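Local coordinates for protein putative oxidoreductase (Klebsiella pneumoniae subsp. pneumoniae MGH 78578, PDB 3E82) that is probably an oxidoreductase of the Gfo/Idh/MocA family and is likely to bind a nicotinamide dinucleotide through its Rossmann-fold domain, at residues B[11-16]-B[60-65]; B[35-40]-B[66-71]; B[44-49]-B[53-58]; B[82-87]-B[94-99]. All coordinates share one frame; numbering follows the deposited sequence.

How the contacts relate
All four contacts belong to the amino-terminal Rossmann domain and converge on its parallel sheet. Contacts 1, 2 and 4 are buried; contact 3, at edge strand 54-56, is only partly so, and it alone has a side-chain hydrogen bond bridging its segments. Contacts 1 and 2 adjoin, because strands 33-39 and 70-73 flank strand 8-13 and the helix of contact 1 runs straight into the loop of contact 2. Contacts 3 and 4 each lie within a beta-alpha-beta unit, toward different ends of the sheet, with centres about 20 Å apart. Contacts 1 and 4 are held mainly by apolar packing, whereas an aspartate joins contact 2 through its methylene carbon.

Contact 1 (B[11-16]-B[60-65]); sequences ALIGYG and EAAVQH
With chi1 at -51°, Ile13 sets CG1 beside its own backbone N and anti to the carbonyl carbon, and a second bend at chi2 of -56° delivers CD1 to the helix 59-64. Val63 answers with its CG2 branch, which its first torsion likewise places anti to the carbonyl carbon. The two side chains cross at about a right angle, and Ile13 CD1 ends between two neighbours of the same helical turn, 3.7 Å from Ala62 CB and 3.8 Å from Val63 CG2. The shaft of the isoleucine joins in as well, its CG1 lying 4.0 Å from Val63 CG2. Two residues earlier on the strand, Ala11 points its short side chain the same way, and its CB comes to 4.1 Å from Ala62 O, a plain van der Waals approach.

Strand 11-13 and helix 60-64 run roughly antiparallel, at 151°, with their axes 8.6 Å apart at closest approach. This spacing suits the small Ala11 and Ala62, with Ile13 providing the reach. The helix belongs to the long connection of a Rossmann fold that leads from edge strand 54-56 back over the first strand to strand 70-73. Strand 8-13 itself runs into Gly14 and Gly16, which fit the glycine-rich GxGxxG turn of dinucleotide-binding domains. Leu83 and Ala39 pack against Ile13 from the flanking helix and strand. No hydrogen bond links the two segments, so cohesion here rests on shape and on exclusion of water around buried methyl groups.

Contact 2 (B[35-40]-B[66-71]); sequences LAFVAS and PDVDLV
Phe37 meets the loop before strand 70-73 through its CD2 and CE2 atoms. CD2 lies 3.6 Å from Val68 CG2, with CE2 next to it at 3.9 Å from the same methyl, and the valine branch comes in at a slant to the ring. Beside the valine, Asp67 offers carbon rather than charge: its CB sits near the ring plane, at the edge, 4.1 Å from both CE2 and CZ of Phe37. The carboxylate beyond it is turned 39° from the ring plane. What aims the phenyl group is a chi1 of -58°, which holds CG beside the backbone N and sends the ring out from strand 33-39 toward the loop.

In the Rossmann sheet, strands 33-39 and 70-73 are not neighbours but lie on either side of strand 8-13, so the contact passes over strand 8-13 at Ala11. That alanine packs on both Val68 and Phe37.

Further out, the imidazole of His65 meets the phenyl ring with the planes at about 40°, while its ND1 is hydrogen-bonded to Asp67 N, a bond that would steady the turn carrying the aspartate. Beyond the valine, Lys92 NZ holds the backbone by a hydrogen bond to Val68 O.

Contact 3 (B[44-49]-B[53-58]); sequences EKVKRD and VTVIAS
The flat carbonyl group of Val53 accepts a hydrogen bond from Lys47: NZ lies 2.7 Å from Val53 O, with a C=O...N angle of 155°, and is tilted 24° from the carbonyl plane. The flat guanidinium of Arg48 turns the other way, one face lying over Glu44 O and Lys45 CA of its own helix. The setting is the beta-alpha-beta unit of strand 33-39, helix 43-49 and strand 54-56, whose last member is an edge of the Rossmann sheet.

Beneath the lysine the contact is apolar. Val46 and Val55 reach toward each other tip to tip, Val46 CG1 standing 3.7 Å from Val55 CG2, while Val53 crosses Val46 at about a right angle with its CG1 3.8 Å from Val46 CG1. Val38 of the neighbouring strand packs on Val46 and Val53.

The lysine chain folds at chi2 (-74°), which brings its end round to the strand. A water completes the polar rim: it accepts a hydrogen bond of 2.9 Å from Val55 N and a weak one of 3.2 Å from Lys47 NZ.

Contact 4 (B[82-87]-B[94-99]); sequences PLARLA and VVVDKP
Val94 spreads its two methyl groups against helix 80-89, each branch facing a different alanine. CG2 presses on Ala87, with Val94 CG2 only 3.4 Å from Ala87 CB, tighter than usual for two carbons. CG1 is directed at the alanine one turn earlier and lies 4.2 Å from Ala84 CB. A chi1 of -177° produces this split, setting CG1 anti to the backbone N and leaving CG2 beside it. Two residues along the strand, Val96 points the same way, and its CG2 reaches the same Ala84 CB at 4.1 Å, beside Val94. Ala84 thus rests on two valines, and Val94 meets two alanines, in a small cluster of methyl groups.

Helix and strand run almost exactly antiparallel, at 173°, and their axes come as close as 9.2 Å, a distance for which the alanines are well sized. Ile73 of the adjoining strand touches both Ala84 and Val94, and Leu110 of helix 104-116 covers Ala84 from a further side. Arg85 faces away from the strand and forms a salt bridge with Glu109.

Past the cluster, the chain leaves the sheet as Asp97-Lys98-Pro99, with a cis peptide before the proline, consistent with the Glu-Lys-Pro signature that follows this strand in Gfo/Idh/MocA proteins. Strand 70-73, helix 80-89 and strand 93-96 together form the beta-alpha-beta crossover typical of the second half of a Rossmann fold.

Contact 1 (B[11-16]-B[60-65])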
loop_
_atom_site.group_PDB
_atom_site.type_symbol
_atom_site.label_atom_id
_atom_site.label_comp_id
_atom_site.label_asym_id
_atom_site.label_seq_id
_atom_site.Cartn_x
_atom_site.Cartn_y
_atom_site.Cartn_z
ATOM N N ALA B 11 13.775 -2.359 -39.637
ATOM C CA ALA B 11 12.913 -3.465 -40.017
ATOM C C ALA B 11 12.110 -3.721 -38.745
ATOM O O ALA B 11 12.685 -4.022 -37.694
ATOM C CB ALA B 11 13.726 -4.696 -40.373
ATOM N N LEU B 12 10.797 -3.537 -38.821
ATOM C CA LEU B 12 9.918 -3.795 -37.682
ATOM C C LEU B 12 9.470 -5.249 -37.831
ATOM O O LEU B 12 8.865 -5.614 -38.841
ATOM C CB LEU B 12 8.699 -2.863 -37.714
ATOM C CG LEU B 12 7.562 -3.210 -36.748
ATOM C CD1 LEU B 12 8.099 -3.271 -35.321
ATOM C CD2 LEU B 12 6.443 -2.178 -36.873
ATOM N N ILE B 13 9.797 -6.073 -36.841
ATOM C CA ILE B 13 9.451 -7.491 -36.865
ATOM C C ILE B 13 8.120 -7.725 -36.161
ATOM O O ILE B 13 8.026 -7.650 -34.934
ATOM C CB ILE B 13 10.544 -8.340 -36.181
ATOM C CG1 ILE B 13 11.920 -7.993 -36.762
ATOM C CG2 ILE B 13 10.231 -9.824 -36.339
ATOM C CD1 ILE B 13 12.040 -8.131 -38.275
ATOM N N GLY B 14 7.088 -7.994 -36.955
ATOM C CA GLY B 14 5.768 -8.225 -36.401
ATOM C C GLY B 14 4.896 -6.993 -36.537
ATOM O O GLY B 14 5.295 -5.888 -36.162
ATOM N N TYR B 15 3.707 -7.175 -37.102
ATOM C CA TYR B 15 2.775 -6.074 -37.261
ATOM C C TYR B 15 1.491 -6.437 -36.539
ATOM O O TYR B 15 0.382 -6.281 -37.057
ATOM C CB TYR B 15 2.487 -5.798 -38.734
ATOM C CG TYR B 15 1.947 -4.410 -38.970
ATOM C CD1 TYR B 15 2.720 -3.286 -38.679
ATOM C CD2 TYR B 15 0.662 -4.213 -39.474
ATOM C CE1 TYR B 15 2.230 -2.003 -38.886
ATOM C CE2 TYR B 15 0.162 -2.932 -39.681
ATOM C CZ TYR B 15 0.950 -1.837 -39.386
ATOM O OH TYR B 15 0.465 -0.570 -39.594
ATOM N N GLY B 16 1.664 -6.956 -35.334
ATOM C CA GLY B 16 0.526 -7.304 -34.521
ATOM C C GLY B 16 0.081 -6.039 -33.817
ATOM O O GLY B 16 0.412 -4.922 -34.241
ATOM N N GLU B 60 13.362 -13.958 -40.075
ATOM C CA GLU B 60 14.779 -14.231 -40.294
ATOM C C GLU B 60 15.333 -13.437 -41.475
ATOM O O GLU B 60 16.397 -12.827 -41.378
ATOM C CB GLU B 60 14.995 -15.727 -40.542
ATOM C CG GLU B 60 14.506 -16.658 -39.429
ATOM C CD GLU B 60 13.002 -16.563 -39.187
ATOM O OE1 GLU B 60 12.237 -16.443 -40.169
ATOM O OE2 GLU B 60 12.580 -16.617 -38.011
ATOM N N ALA B 61 14.618 -13.448 -42.593
ATOM C CA ALA B 61 15.055 -12.717 -43.776
ATOM C C ALA B 61 15.068 -11.208 -43.527
ATOM O O ALA B 61 15.979 -10.501 -43.972
ATOM C CB ALA B 61 14.149 -13.041 -44.956
ATOM N N ALA B 62 14.051 -10.715 -42.824
ATOM C CA ALA B 62 13.956 -9.288 -42.523
ATOM C C ALA B 62 15.126 -8.853 -41.650
ATOM O O ALA B 62 15.813 -7.874 -41.944
ATOM C CB ALA B 62 12.644 -8.991 -41.814
ATOM N N VAL B 63 15.351 -9.595 -40.573
ATOM C CA VAL B 63 16.432 -9.292 -39.652
ATOM C C VAL B 63 17.809 -9.304 -40.324
ATOM O O VAL B 63 18.660 -8.477 -40.012
ATOM C CB VAL B 63 16.432 -10.290 -38.474
ATOM C CG1 VAL B 63 17.717 -10.178 -37.699
ATOM C CG2 VAL B 63 15.240 -10.014 -37.557
ATOM N N GLN B 64 18.017 -10.230 -41.254
ATOM C CA GLN B 64 19.310 -10.354 -41.932
ATOM C C GLN B 64 19.508 -9.522 -43.198
ATOM O O GLN B 64 20.569 -9.576 -43.816
ATOM C CB GLN B 64 19.578 -11.831 -42.248
ATOM C CG GLN B 64 19.652 -12.695 -41.003
ATOM C CD GLN B 64 19.754 -14.175 -41.310
ATOM O OE1 GLN B 64 18.901 -14.740 -41.995
ATOM N NE2 GLN B 64 20.795 -14.813 -40.795
ATOM N N HIS B 65 18.504 -8.744 -43.583
ATOM C CA HIS B 65 18.614 -7.928 -44.793
ATOM C C HIS B 65 19.740 -6.893 -44.650
ATOM O O HIS B 65 19.799 -6.159 -43.661
ATOM C CB HIS B 65 17.280 -7.229 -45.062
ATOM C CG HIS B 65 17.119 -6.719 -46.463
ATOM N ND1 HIS B 65 17.913 -5.724 -46.993
ATOM C CD2 HIS B 65 16.206 -7.019 -47.419
ATOM C CE1 HIS B 65 17.491 -5.430 -48.211
ATOM N NE2 HIS B 65 16.456 -6.201 -48.492
#

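Contact 2 (B[35-40]-B[66-71])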
loop_
_atom_site.group_PDB
_atom_site.type_symbol
_atom_site.label_atom_id
_atom_site.label_comp_id
_atom_site.label_asym_id
_atom_site.label_seq_id
_atom_site.Cartn_x
_atom_site.Cartn_y
_atom_site.Cartn_z
ATOM N N LEU B 35 11.423 3.664 -41.384
ATOM C CA LEU B 35 10.808 2.343 -41.316
ATOM C C LEU B 35 10.701 1.865 -42.768
ATOM O O LEU B 35 9.773 2.236 -43.487
ATOM C CB LEU B 35 9.419 2.435 -40.684
ATOM C CG LEU B 35 8.632 1.123 -40.596
ATOM C CD1 LEU B 35 9.473 0.033 -39.942
ATOM C CD2 LEU B 35 7.355 1.366 -39.804
ATOM N N ALA B 36 11.662 1.046 -43.190
ATOM C CA ALA B 36 11.718 0.553 -44.564
ATOM C C ALA B 36 11.195 -0.862 -44.749
ATOM O O ALA B 36 10.765 -1.230 -45.848
ATOM C CB ALA B 36 13.149 0.633 -45.068
ATOM N N PHE B 37 11.241 -1.661 -43.689
ATOM C CA PHE B 37 10.777 -3.042 -43.767
ATOM C C PHE B 37 9.857 -3.435 -42.612
ATOM O O PHE B 37 9.995 -2.948 -41.492
ATOM C CB PHE B 37 11.973 -4.002 -43.773
ATOM C CG PHE B 37 12.947 -3.762 -44.893
ATOM C CD1 PHE B 37 12.730 -4.310 -46.156
ATOM C CD2 PHE B 37 14.083 -2.988 -44.681
ATOM C CE1 PHE B 37 13.636 -4.089 -47.191
ATOM C CE2 PHE B 37 14.995 -2.759 -45.706
ATOM C CZ PHE B 37 14.774 -3.310 -46.964
ATOM N N VAL B 38 8.918 -4.325 -42.907
ATOM C CA VAL B 38 7.998 -4.852 -41.912
ATOM C C VAL B 38 7.894 -6.354 -42.185
ATOM O O VAL B 38 7.556 -6.764 -43.300
ATOM C CB VAL B 38 6.589 -4.203 -42.018
ATOM C CG1 VAL B 38 5.598 -4.948 -41.129
ATOM C CG2 VAL B 38 6.651 -2.742 -41.593
ATOM N N ALA B 39 8.229 -7.174 -41.191
ATOM C CA ALA B 39 8.127 -8.619 -41.366
ATOM C C ALA B 39 6.755 -9.037 -40.849
ATOM O O ALA B 39 6.432 -8.839 -39.669
ATOM C CB ALA B 39 9.229 -9.344 -40.605
ATOM N N SER B 40 5.945 -9.581 -41.753
ATOM C CA SER B 40 4.599 -10.024 -41.430
ATOM C C SER B 40 4.101 -10.945 -42.536
ATOM O O SER B 40 4.421 -10.746 -43.712
ATOM C CB SER B 40 3.662 -8.820 -41.305
ATOM O OG SER B 40 2.307 -9.229 -41.165
ATOM N N PRO B 66 20.645 -6.824 -45.647
ATOM C CA PRO B 66 21.774 -5.888 -45.647
ATOM C C PRO B 66 21.410 -4.412 -45.528
ATOM O O PRO B 66 22.189 -3.628 -44.992
ATOM C CB PRO B 66 22.490 -6.203 -46.966
ATOM C CG PRO B 66 21.389 -6.715 -47.845
ATOM C CD PRO B 66 20.607 -7.598 -46.903
ATOM N N ASP B 67 20.239 -4.027 -46.020
ATOM C CA ASP B 67 19.828 -2.626 -45.949
ATOM C C ASP B 67 19.253 -2.227 -44.593
ATOM O O ASP B 67 18.877 -1.071 -44.392
ATOM C CB ASP B 67 18.798 -2.307 -47.032
ATOM C CG ASP B 67 19.390 -2.325 -48.426
ATOM O OD1 ASP B 67 20.634 -2.400 -48.544
ATOM O OD2 ASP B 67 18.608 -2.252 -49.401
ATOM N N VAL B 68 19.174 -3.187 -43.677
ATOM C CA VAL B 68 18.650 -2.930 -42.340
ATOM C C VAL B 68 19.786 -2.534 -41.388
ATOM O O VAL B 68 20.837 -3.171 -41.369
ATOM C CB VAL B 68 17.916 -4.185 -41.778
ATOM C CG1 VAL B 68 17.638 -4.017 -40.281
ATOM C CG2 VAL B 68 16.608 -4.399 -42.527
ATOM N N ASP B 69 19.567 -1.469 -40.619
ATOM C CA ASP B 69 20.551 -0.987 -39.650
ATOM C C ASP B 69 20.072 -1.336 -38.248
ATOM O O ASP B 69 20.856 -1.711 -37.379
ATOM C CB ASP B 69 20.698 0.543 -39.715
ATOM C CG ASP B 69 21.175 1.039 -41.067
ATOM O OD1 ASP B 69 22.179 0.505 -41.579
ATOM O OD2 ASP B 69 20.555 1.974 -41.610
ATOM N N LEU B 70 18.770 -1.199 -38.038
ATOM C CA LEU B 70 18.176 -1.465 -36.739
ATOM C C LEU B 70 16.944 -2.345 -36.825
ATOM O O LEU B 70 16.057 -2.114 -37.643
ATOM C CB LEU B 70 17.801 -0.137 -36.073
ATOM C CG LEU B 70 16.907 -0.182 -34.829
ATOM C CD1 LEU B 70 17.613 -0.908 -33.699
ATOM C CD2 LEU B 70 16.556 1.238 -34.427
ATOM N N VAL B 71 16.890 -3.346 -35.958
ATOM C CA VAL B 71 15.764 -4.266 -35.903
ATOM C C VAL B 71 14.918 -3.974 -34.663
ATOM O O VAL B 71 15.450 -3.866 -33.560
ATOM C CB VAL B 71 16.268 -5.739 -35.839
ATOM C CG1 VAL B 71 15.110 -6.689 -35.576
ATOM C CG2 VAL B 71 16.968 -6.103 -37.151
#

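Contact 3 (B[44-49]-B[53-58])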
loop_
_atom_site.group_PDB
_atom_site.type_symbol
_atom_site.label_atom_id
_atom_site.label_comp_id
_atom_site.label_asym_id
_atom_site.label_seq_id
_atom_site.Cartn_x
_atom_site.Cartn_y
_atom_site.Cartn_z
ATOM N N GLU B 44 -1.183 -7.410 -47.097
ATOM C CA GLU B 44 -2.318 -6.498 -47.182
ATOM C C GLU B 44 -2.590 -5.727 -45.896
ATOM O O GLU B 44 -2.838 -4.518 -45.935
ATOM C CB GLU B 44 -3.579 -7.256 -47.597
ATOM C CG GLU B 44 -3.631 -7.595 -49.081
ATOM C CD GLU B 44 -4.785 -8.523 -49.427
ATOM O OE1 GLU B 44 -4.709 -9.724 -49.086
ATOM O OE2 GLU B 44 -5.772 -8.051 -50.030
ATOM N N LYS B 45 -2.555 -6.415 -44.759
ATOM C CA LYS B 45 -2.798 -5.746 -43.484
ATOM C C LYS B 45 -1.782 -4.621 -43.276
ATOM O O LYS B 45 -2.129 -3.521 -42.837
ATOM C CB LYS B 45 -2.697 -6.741 -42.326
ATOM C CG LYS B 45 -2.885 -6.106 -40.958
ATOM C CD LYS B 45 -2.780 -7.130 -39.831
ATOM C CE LYS B 45 -1.392 -7.758 -39.772
ATOM N NZ LYS B 45 -1.268 -8.762 -38.673
ATOM N N VAL B 46 -0.525 -4.908 -43.594
ATOM C CA VAL B 46 0.540 -3.927 -43.448
ATOM C C VAL B 46 0.346 -2.793 -44.445
ATOM O O VAL B 46 0.254 -1.623 -44.061
ATOM C CB VAL B 46 1.920 -4.562 -43.687
ATOM C CG1 VAL B 46 3.017 -3.522 -43.472
ATOM C CG2 VAL B 46 2.112 -5.744 -42.753
ATOM N N LYS B 47 0.272 -3.146 -45.724
ATOM C CA LYS B 47 0.093 -2.160 -46.781
ATOM C C LYS B 47 -1.104 -1.236 -46.547
ATOM O O LYS B 47 -1.074 -0.077 -46.954
ATOM C CB LYS B 47 -0.047 -2.861 -48.138
ATOM C CG LYS B 47 1.206 -3.600 -48.607
ATOM C CD LYS B 47 2.281 -2.639 -49.072
ATOM C CE LYS B 47 3.451 -3.369 -49.726
ATOM N NZ LYS B 47 4.471 -2.408 -50.266
ATOM N N ARG B 48 -2.150 -1.733 -45.894
ATOM C CA ARG B 48 -3.325 -0.901 -45.634
ATOM C C ARG B 48 -2.982 0.354 -44.831
ATOM O O ARG B 48 -3.639 1.391 -44.974
ATOM C CB ARG B 48 -4.410 -1.697 -44.898
ATOM C CG ARG B 48 -5.356 -2.468 -45.826
ATOM C CD ARG B 48 -6.638 -2.898 -45.116
ATOM N NE ARG B 48 -6.431 -3.995 -44.174
ATOM C CZ ARG B 48 -6.105 -5.238 -44.529
ATOM N NH1 ARG B 48 -5.946 -5.551 -45.811
ATOM N NH2 ARG B 48 -5.936 -6.168 -43.599
ATOM N N ASP B 49 -1.955 0.254 -43.987
ATOM C CA ASP B 49 -1.520 1.379 -43.162
ATOM C C ASP B 49 -0.281 2.050 -43.750
ATOM O O ASP B 49 -0.183 3.274 -43.790
ATOM C CB ASP B 49 -1.173 0.919 -41.737
ATOM C CG ASP B 49 -2.377 0.415 -40.965
ATOM O OD1 ASP B 49 -3.495 0.908 -41.210
ATOM O OD2 ASP B 49 -2.197 -0.461 -40.092
ATOM N N VAL B 53 5.774 0.668 -47.600
ATOM C CA VAL B 53 6.853 -0.022 -46.905
ATOM C C VAL B 53 7.061 -1.397 -47.557
ATOM O O VAL B 53 6.135 -1.953 -48.153
ATOM C CB VAL B 53 6.528 -0.193 -45.394
ATOM C CG1 VAL B 53 5.533 -1.328 -45.187
ATOM C CG2 VAL B 53 7.801 -0.445 -44.618
ATOM N N THR B 54 8.273 -1.936 -47.472
ATOM C CA THR B 54 8.546 -3.251 -48.054
ATOM C C THR B 54 8.242 -4.353 -47.032
ATOM O O THR B 54 8.814 -4.371 -45.942
ATOM C CB THR B 54 10.020 -3.387 -48.483
ATOM O OG1 THR B 54 10.345 -2.348 -49.412
ATOM C CG2 THR B 54 10.261 -4.737 -49.140
ATOM N N VAL B 55 7.344 -5.272 -47.380
ATOM C CA VAL B 55 6.993 -6.348 -46.457
ATOM C C VAL B 55 7.739 -7.638 -46.759
ATOM O O VAL B 55 7.726 -8.121 -47.891
ATOM C CB VAL B 55 5.488 -6.661 -46.496
ATOM C CG1 VAL B 55 5.166 -7.755 -45.483
ATOM C CG2 VAL B 55 4.683 -5.412 -46.207
ATOM N N ILE B 56 8.393 -8.195 -45.744
ATOM C CA ILE B 56 9.114 -9.450 -45.902
ATOM C C ILE B 56 8.406 -10.499 -45.054
ATOM O O ILE B 56 8.244 -10.329 -43.844
ATOM C CB ILE B 56 10.577 -9.334 -45.447
ATOM C CG1 ILE B 56 11.316 -8.318 -46.321
ATOM C CG2 ILE B 56 11.256 -10.694 -45.527
ATOM C CD1 ILE B 56 12.785 -8.169 -45.957
ATOM N N ALA B 57 7.989 -11.586 -45.696
ATOM C CA ALA B 57 7.270 -12.655 -45.017
ATOM C C ALA B 57 7.962 -13.227 -43.784
ATOM O O ALA B 57 7.374 -13.245 -42.703
ATOM C CB ALA B 57 6.956 -13.777 -46.007
ATOM N N SER B 58 9.201 -13.690 -43.922
ATOM C CA SER B 58 9.891 -14.279 -42.775
ATOM C C SER B 58 10.736 -13.317 -41.944
ATOM O O SER B 58 11.473 -12.482 -42.482
ATOM C CB SER B 58 10.779 -15.442 -43.218
ATOM O OG SER B 58 11.933 -14.965 -43.878
HETATM O O HOH W 1 6.092 -5.174 -50.019
#

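Contact 4 (B[82-87]-B[94-99])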
loop_
_atom_site.group_PDB
_atom_site.type_symbol
_atom_site.label_atom_id
_atom_site.label_comp_id
_atom_site.label_asym_id
_atom_site.label_seq_id
_atom_site.Cartn_x
_atom_site.Cartn_y
_atom_site.Cartn_z
ATOM N N PRO B 82 15.436 -15.391 -29.400
ATOM C CA PRO B 82 16.068 -15.936 -30.605
ATOM C C PRO B 82 16.267 -14.933 -31.746
ATOM O O PRO B 82 17.322 -14.923 -32.376
ATOM C CB PRO B 82 15.154 -17.105 -30.981
ATOM C CG PRO B 82 13.836 -16.740 -30.386
ATOM C CD PRO B 82 14.212 -16.138 -29.061
ATOM N N LEU B 83 15.269 -14.089 -32.013
ATOM C CA LEU B 83 15.392 -13.093 -33.080
ATOM C C LEU B 83 16.419 -12.015 -32.737
ATOM O O LEU B 83 17.117 -11.513 -33.620
ATOM C CB LEU B 83 14.037 -12.440 -33.377
ATOM C CG LEU B 83 13.047 -13.295 -34.172
ATOM C CD1 LEU B 83 11.681 -12.623 -34.221
ATOM C CD2 LEU B 83 13.596 -13.502 -35.580
ATOM N N ALA B 84 16.503 -11.654 -31.460
ATOM C CA ALA B 84 17.458 -10.649 -31.025
ATOM C C ALA B 84 18.840 -11.252 -31.239
ATOM O O ALA B 84 19.773 -10.575 -31.667
ATOM C CB ALA B 84 17.248 -10.323 -29.550
ATOM N N ARG B 85 18.951 -12.542 -30.945
ATOM C CA ARG B 85 20.206 -13.261 -31.102
ATOM C C ARG B 85 20.635 -13.249 -32.569
ATOM O O ARG B 85 21.791 -12.971 -32.888
ATOM C CB ARG B 85 20.032 -14.705 -30.633
ATOM C CG ARG B 85 21.292 -15.340 -30.098
ATOM C CD ARG B 85 21.015 -16.737 -29.559
ATOM N NE ARG B 85 21.848 -17.052 -28.402
ATOM C CZ ARG B 85 21.520 -16.771 -27.143
ATOM N NH1 ARG B 85 20.371 -16.168 -26.876
ATOM N NH2 ARG B 85 22.339 -17.094 -26.150
ATOM N N LEU B 86 19.687 -13.551 -33.451
ATOM C CA LEU B 86 19.949 -13.586 -34.882
ATOM C C LEU B 86 20.324 -12.201 -35.403
ATOM O O LEU B 86 21.261 -12.054 -36.186
ATOM C CB LEU B 86 18.712 -14.088 -35.627
ATOM C CG LEU B 86 18.939 -14.399 -37.106
ATOM C CD1 LEU B 86 19.924 -15.558 -37.228
ATOM C CD2 LEU B 86 17.625 -14.753 -37.768
ATOM N N ALA B 87 19.582 -11.187 -34.969
ATOM C CA ALA B 87 19.845 -9.816 -35.391
ATOM C C ALA B 87 21.257 -9.375 -35.011
ATOM O O ALA B 87 21.993 -8.839 -35.843
ATOM C CB ALA B 87 18.815 -8.872 -34.770
ATOM N N VAL B 94 19.617 -3.640 -32.130
ATOM C CA VAL B 94 18.343 -4.233 -31.758
ATOM C C VAL B 94 17.579 -3.564 -30.626
ATOM O O VAL B 94 18.155 -3.189 -29.609
ATOM C CB VAL B 94 18.545 -5.711 -31.354
ATOM C CG1 VAL B 94 17.200 -6.357 -31.038
ATOM C CG2 VAL B 94 19.274 -6.463 -32.460
ATOM N N VAL B 95 16.272 -3.409 -30.829
ATOM C CA VAL B 95 15.380 -2.878 -29.813
ATOM C C VAL B 95 14.360 -4.008 -29.631
ATOM O O VAL B 95 13.729 -4.441 -30.597
ATOM C CB VAL B 95 14.654 -1.598 -30.274
ATOM C CG1 VAL B 95 13.399 -1.375 -29.422
ATOM C CG2 VAL B 95 15.598 -0.394 -30.146
ATOM N N VAL B 96 14.223 -4.494 -28.401
ATOM C CA VAL B 96 13.295 -5.588 -28.113
ATOM C C VAL B 96 12.108 -5.132 -27.279
ATOM O O VAL B 96 12.272 -4.543 -26.211
ATOM C CB VAL B 96 13.997 -6.731 -27.345
ATOM C CG1 VAL B 96 13.074 -7.954 -27.261
ATOM C CG2 VAL B 96 15.313 -7.069 -28.009
ATOM N N ASP B 97 10.915 -5.400 -27.785
ATOM C CA ASP B 97 9.685 -5.060 -27.090
ATOM C C ASP B 97 9.647 -5.958 -25.839
ATOM O O ASP B 97 10.206 -7.054 -25.851
ATOM C CB ASP B 97 8.503 -5.370 -28.011
ATOM C CG ASP B 97 7.233 -4.686 -27.589
ATOM O OD1 ASP B 97 7.217 -3.437 -27.546
ATOM O OD2 ASP B 97 6.245 -5.398 -27.306
ATOM N N LYS B 98 9.025 -5.507 -24.755
ATOM C CA LYS B 98 8.965 -6.352 -23.567
ATOM C C LYS B 98 8.155 -7.621 -23.874
ATOM O O LYS B 98 7.195 -7.581 -24.641
ATOM C CB LYS B 98 8.332 -5.600 -22.386
ATOM C CG LYS B 98 9.146 -4.401 -21.876
ATOM C CD LYS B 98 8.565 -3.857 -20.568
ATOM C CE LYS B 98 7.146 -3.336 -20.737
ATOM N NZ LYS B 98 7.114 -2.098 -21.555
ATOM N N PRO B 99 8.541 -8.768 -23.287
ATOM C CA PRO B 99 9.682 -8.935 -22.389
ATOM C C PRO B 99 10.999 -9.102 -23.138
ATOM O O PRO B 99 11.044 -9.671 -24.232
ATOM C CB PRO B 99 9.317 -10.195 -21.615
ATOM C CG PRO B 99 8.660 -11.025 -22.677
ATOM C CD PRO B 99 7.733 -10.003 -23.330
#